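Local coordinates for protein hydrolase, isochorismatase family (Pseudomonas putida KT2440, PDB 4H17) that is probably a hydrolase of the isochorismatase family, built on a Rossmann-like fold, at residues Asn107-Thr112 with Val141-Asp146. Numbering follows the deposited sequence. Where two conformers were deposited one is given.
With SO4 (sulfate ion), chain D; SO4 (sulfate ion), chain I.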
ATOM      1  N   ASN A 107      -8.491   3.981  -0.548  1.00 14.47           N
ATOM      2  CA  ASN A 107      -8.285   4.505  -1.877  1.00 15.34           C
ATOM      3  C   ASN A 107      -9.249   5.673  -2.147  1.00 12.04           C
ATOM      4  O   ASN A 107     -10.433   5.476  -2.385  1.00 12.72           O
ATOM      5  CB  ASN A 107      -8.530   3.382  -2.889  1.00 13.73           C
ATOM      6  CG  ASN A 107      -8.537   3.861  -4.320  1.00 13.67           C
ATOM      7  OD1 ASN A 107      -8.142   5.018  -4.613  1.00 10.19           O
ATOM      8  ND2 ASN A 107      -9.019   3.030  -5.206  1.00 14.96           N
ATOM      9  N   ALA A 108      -8.693   6.893  -2.183  1.00 11.96           N
ATOM     10  CA  ALA A 108      -9.517   8.080  -2.355  1.00 11.48           C
ATOM     11  C   ALA A 108     -10.116   8.262  -3.752  1.00 11.64           C
ATOM     12  O   ALA A 108     -10.964   9.142  -3.941  1.00 13.83           O
ATOM     13  CB  ALA A 108      -8.776   9.352  -1.941  1.00 12.82           C
ATOM     14  N   PHE A 109      -9.681   7.443  -4.722  1.00 10.93           N
ATOM     15  CA  PHE A 109     -10.325   7.423  -6.060  1.00 11.70           C
ATOM     16  C   PHE A 109     -11.661   6.698  -6.108  1.00 13.01           C
ATOM     17  O   PHE A 109     -12.504   6.998  -6.969  1.00 13.97           O
ATOM     18  CB  PHE A 109      -9.377   6.804  -7.081  1.00 10.79           C
ATOM     19  CG  PHE A 109      -8.141   7.636  -7.345  1.00 10.38           C
ATOM     20  CD1 PHE A 109      -6.999   7.438  -6.583  1.00 11.73           C
ATOM     21  CD2 PHE A 109      -8.112   8.592  -8.354  1.00 14.12           C
ATOM     22  CE1 PHE A 109      -5.869   8.151  -6.821  1.00 12.59           C
ATOM     23  CE2 PHE A 109      -6.978   9.364  -8.556  1.00 14.50           C
ATOM     24  CZ  PHE A 109      -5.851   9.111  -7.812  1.00 13.24           C
ATOM     25  N   LYS A 110     -11.836   5.688  -5.249  0.60 13.91           N
ATOM     26  CA  LYS A 110     -12.963   4.765  -5.379  0.60 17.13           C
ATOM     27  C   LYS A 110     -14.284   5.454  -5.102  0.60 15.65           C
ATOM     28  O   LYS A 110     -14.537   5.915  -3.988  0.60 14.88           O
ATOM     29  CB  LYS A 110     -12.767   3.550  -4.470  0.60 17.55           C
ATOM     30  CG  LYS A 110     -13.910   2.541  -4.435  0.60 21.25           C
ATOM     31  CD  LYS A 110     -14.223   1.882  -5.776  0.60 22.59           C
ATOM     32  CE  LYS A 110     -14.999   0.568  -5.601  0.60 24.64           C
ATOM     33  NZ  LYS A 110     -15.152  -0.196  -6.884  0.60 25.57           N
ATOM     34  N   ASN A 111     -15.108   5.527  -6.146  1.00 16.65           N
ATOM     35  CA  ASN A 111     -16.422   6.192  -6.099  1.00 19.14           C
ATOM     36  C   ASN A 111     -16.424   7.674  -5.695  1.00 18.70           C
ATOM     37  O   ASN A 111     -17.406   8.166  -5.137  1.00 20.05           O
ATOM     38  CB  ASN A 111     -17.398   5.403  -5.210  1.00 23.54           C
ATOM     39  CG  ASN A 111     -17.581   3.962  -5.659  1.00 31.09           C
ATOM     40  OD1 ASN A 111     -17.623   3.651  -6.860  1.00 33.91           O
ATOM     41  ND2 ASN A 111     -17.725   3.065  -4.690  1.00 40.57           N
ATOM     42  N   THR A 112     -15.361   8.405  -6.052  1.00 14.81           N
ATOM     43  CA  THR A 112     -15.276   9.853  -5.724  1.00 14.75           C
ATOM     44  C   THR A 112     -15.113  10.797  -6.938  1.00 15.25           C
ATOM     45  O   THR A 112     -15.167  12.015  -6.806  1.00 20.07           O
ATOM     46  CB  THR A 112     -14.089  10.147  -4.803  1.00 15.16           C
ATOM     47  OG1 THR A 112     -12.883   9.851  -5.531  1.00 13.98           O
ATOM     48  CG2 THR A 112     -14.166   9.361  -3.500  1.00 17.17           C
ATOM     49  N   VAL A 141      -1.782   6.960  -2.869  1.00 10.23           N
ATOM     50  CA  VAL A 141      -0.566   7.217  -3.625  1.00 12.40           C
ATOM     51  C   VAL A 141      -0.349   6.042  -4.552  1.00 12.94           C
ATOM     52  O   VAL A 141      -0.001   6.210  -5.713  1.00 13.07           O
ATOM     53  CB  VAL A 141       0.622   7.428  -2.678  1.00 12.63           C
ATOM     54  CG1 VAL A 141       1.967   7.396  -3.401  1.00 13.64           C
ATOM     55  CG2 VAL A 141       0.467   8.775  -1.968  1.00 15.32           C
ATOM     56  N   ARG A 142      -0.523   4.838  -4.036  1.00 12.05           N
ATOM     57  CA  ARG A 142      -0.351   3.654  -4.898  1.00 13.29           C
ATOM     58  C   ARG A 142      -1.329   3.677  -6.080  1.00 11.29           C
ATOM     59  O   ARG A 142      -0.923   3.441  -7.221  1.00 13.88           O
ATOM     60  CB  ARG A 142      -0.525   2.364  -4.099  1.00 12.87           C
ATOM     61  CG  ARG A 142       0.564   2.131  -3.020  1.00 12.72           C
ATOM     62  CD  ARG A 142       0.200   1.032  -2.047  1.00 13.18           C
ATOM     63  NE  ARG A 142       1.164   0.872  -0.945  1.00 14.87           N
ATOM     64  CZ  ARG A 142       2.177   0.005  -0.948  1.00 14.97           C
ATOM     65  NH1 ARG A 142       2.366  -0.820  -1.959  1.00 16.21           N
ATOM     66  NH2 ARG A 142       2.997  -0.064   0.109  1.00 16.13           N
ATOM     67  N   ARG A 143      -2.586   3.996  -5.813  1.00  9.66           N
ATOM     68  CA  ARG A 143      -3.584   4.049  -6.870  1.00 10.52           C
ATOM     69  C   ARG A 143      -3.262   5.118  -7.928  1.00 12.98           C
ATOM     70  O   ARG A 143      -3.480   4.925  -9.132  1.00 12.65           O
ATOM     71  CB  ARG A 143      -4.987   4.236  -6.294  1.00 11.40           C
ATOM     72  CG  ARG A 143      -6.093   4.051  -7.331  1.00 11.40           C
ATOM     73  CD  ARG A 143      -6.035   2.715  -8.009  1.00 12.51           C
ATOM     74  NE  ARG A 143      -7.164   2.528  -8.910  1.00 13.05           N
ATOM     75  CZ  ARG A 143      -7.129   1.740  -9.978  1.00 14.35           C
ATOM     76  NH1 ARG A 143      -6.029   1.054 -10.239  1.00 14.17           N
ATOM     77  NH2 ARG A 143      -8.208   1.623 -10.775  1.00 15.68           N
ATOM     78  N   ALA A 144      -2.762   6.244  -7.481  1.00 14.47           N
ATOM     79  CA  ALA A 144      -2.380   7.322  -8.366  1.00 16.49           C
ATOM     80  C   ALA A 144      -1.310   6.859  -9.341  1.00 16.35           C
ATOM     81  O   ALA A 144      -1.318   7.322 -10.480  1.00 18.08           O
ATOM     82  CB  ALA A 144      -1.882   8.519  -7.576  1.00 17.92           C
ATOM     83  N   LYS A 145      -0.368   6.023  -8.894  1.00 15.90           N
ATOM     84  CA  LYS A 145       0.625   5.433  -9.807  1.00 19.05           C
ATOM     85  C   LYS A 145      -0.071   4.738 -10.980  1.00 17.08           C
ATOM     86  O   LYS A 145       0.354   4.881 -12.120  1.00 17.82           O
ATOM     87  CB  LYS A 145       1.556   4.447  -9.094  1.00 21.50           C
ATOM     88  CG  LYS A 145       2.696   3.874  -9.956  1.00 25.47           C
ATOM     89  CD  LYS A 145       3.449   2.775  -9.197  1.00 28.44           C
ATOM     90  CE  LYS A 145       4.686   2.257  -9.914  1.00 34.35           C
ATOM     91  NZ  LYS A 145       5.874   3.143  -9.769  1.00 31.31           N
ATOM     92  N   ASP A 146      -1.135   3.963 -10.714  1.00 15.43           N
ATOM     93  CA  ASP A 146      -1.892   3.285 -11.776  1.00 13.91           C
ATOM     94  C   ASP A 146      -2.441   4.203 -12.850  1.00 13.19           C
ATOM     95  O   ASP A 146      -2.592   3.817 -14.022  1.00 18.19           O
ATOM     96  CB  ASP A 146      -3.051   2.489 -11.184  1.00 12.54           C
ATOM     97  CG  ASP A 146      -2.587   1.233 -10.419  1.00 18.48           C
ATOM     98  OD1 ASP A 146      -1.460   0.734 -10.652  1.00 24.16           O
ATOM     99  OD2 ASP A 146      -3.360   0.719  -9.588  1.00 16.91           O
TER
HETATM  100  S   SO4 D 202     -10.874   3.317  -8.653  1.00 21.51           S
HETATM  101  O1  SO4 D 202     -11.626   2.374  -7.810  1.00 23.06           O
HETATM  102  O2  SO4 D 202      -9.615   3.562  -7.966  1.00 16.44           O
HETATM  103  O3  SO4 D 202     -11.644   4.567  -8.754  1.00 25.52           O
HETATM  104  O4  SO4 D 202     -10.624   2.695  -9.999  1.00 22.35           O
HETATM  105  S   SO4 I 201      -7.511  -1.818 -11.743  1.00 16.78           S
HETATM  106  O1  SO4 I 201      -8.810  -1.095 -11.879  1.00 18.72           O
HETATM  107  O2  SO4 I 201      -6.403  -0.973 -12.275  1.00 19.34           O
HETATM  108  O3  SO4 I 201      -7.539  -2.989 -12.682  1.00 18.81           O
HETATM  109  O4  SO4 I 201      -7.237  -2.331 -10.381  1.00 18.69           O
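N107 and R143 mark the closest backbone approach, 6.9 Å between their CA atoms, where a type I beta turn from N107 to K110 meets helix 133-146 of the Rossmann-like isochorismatase fold. An Asx turn overlaps the beta turn: N107 OD1 accepts from F109 N at 2.9 Å, with the donor well above the carbonyl plane. The same OD1 rests against R143 CG. No hydrogen bond crosses directly between the two segments; the contact combines apolar packing with a shared sulfate. F109 CD1 lies 3.6 Å from R143 CG, while further along the ring CZ reaches A144 CB. L114, H115 and L118 of helix 114-121 also touch this ring.

R143 extends away from its own backbone nitrogen (chi1 -170°) and then bends at chi2, which carries the guanidinium past N107, the amide and guanidinium planes standing 84° apart. One sulfate, probably from the crystallisation liquor, bridges the segments: its O2 accepts from N107 ND2 at 2.9 Å and from R143 NE at 2.8 Å. N107 ND2 also bonds D146 OD2 of the second subunit, placing the contact at the dimer interface. Replacing R143 by an alanine is likely to leave D146 without its intrachain salt-bridge mate, open a gap beside F109 and remove this chain's arginine from both sulfates, each also bonded by R143 of the second subunit. The second sulfate meets the guanidinium through NH1 and NH2, and near that group's plane D146 OD2 accepts from R143 NH1 at 2.8 Å, met on its anti side but tilted out of the carboxylate plane.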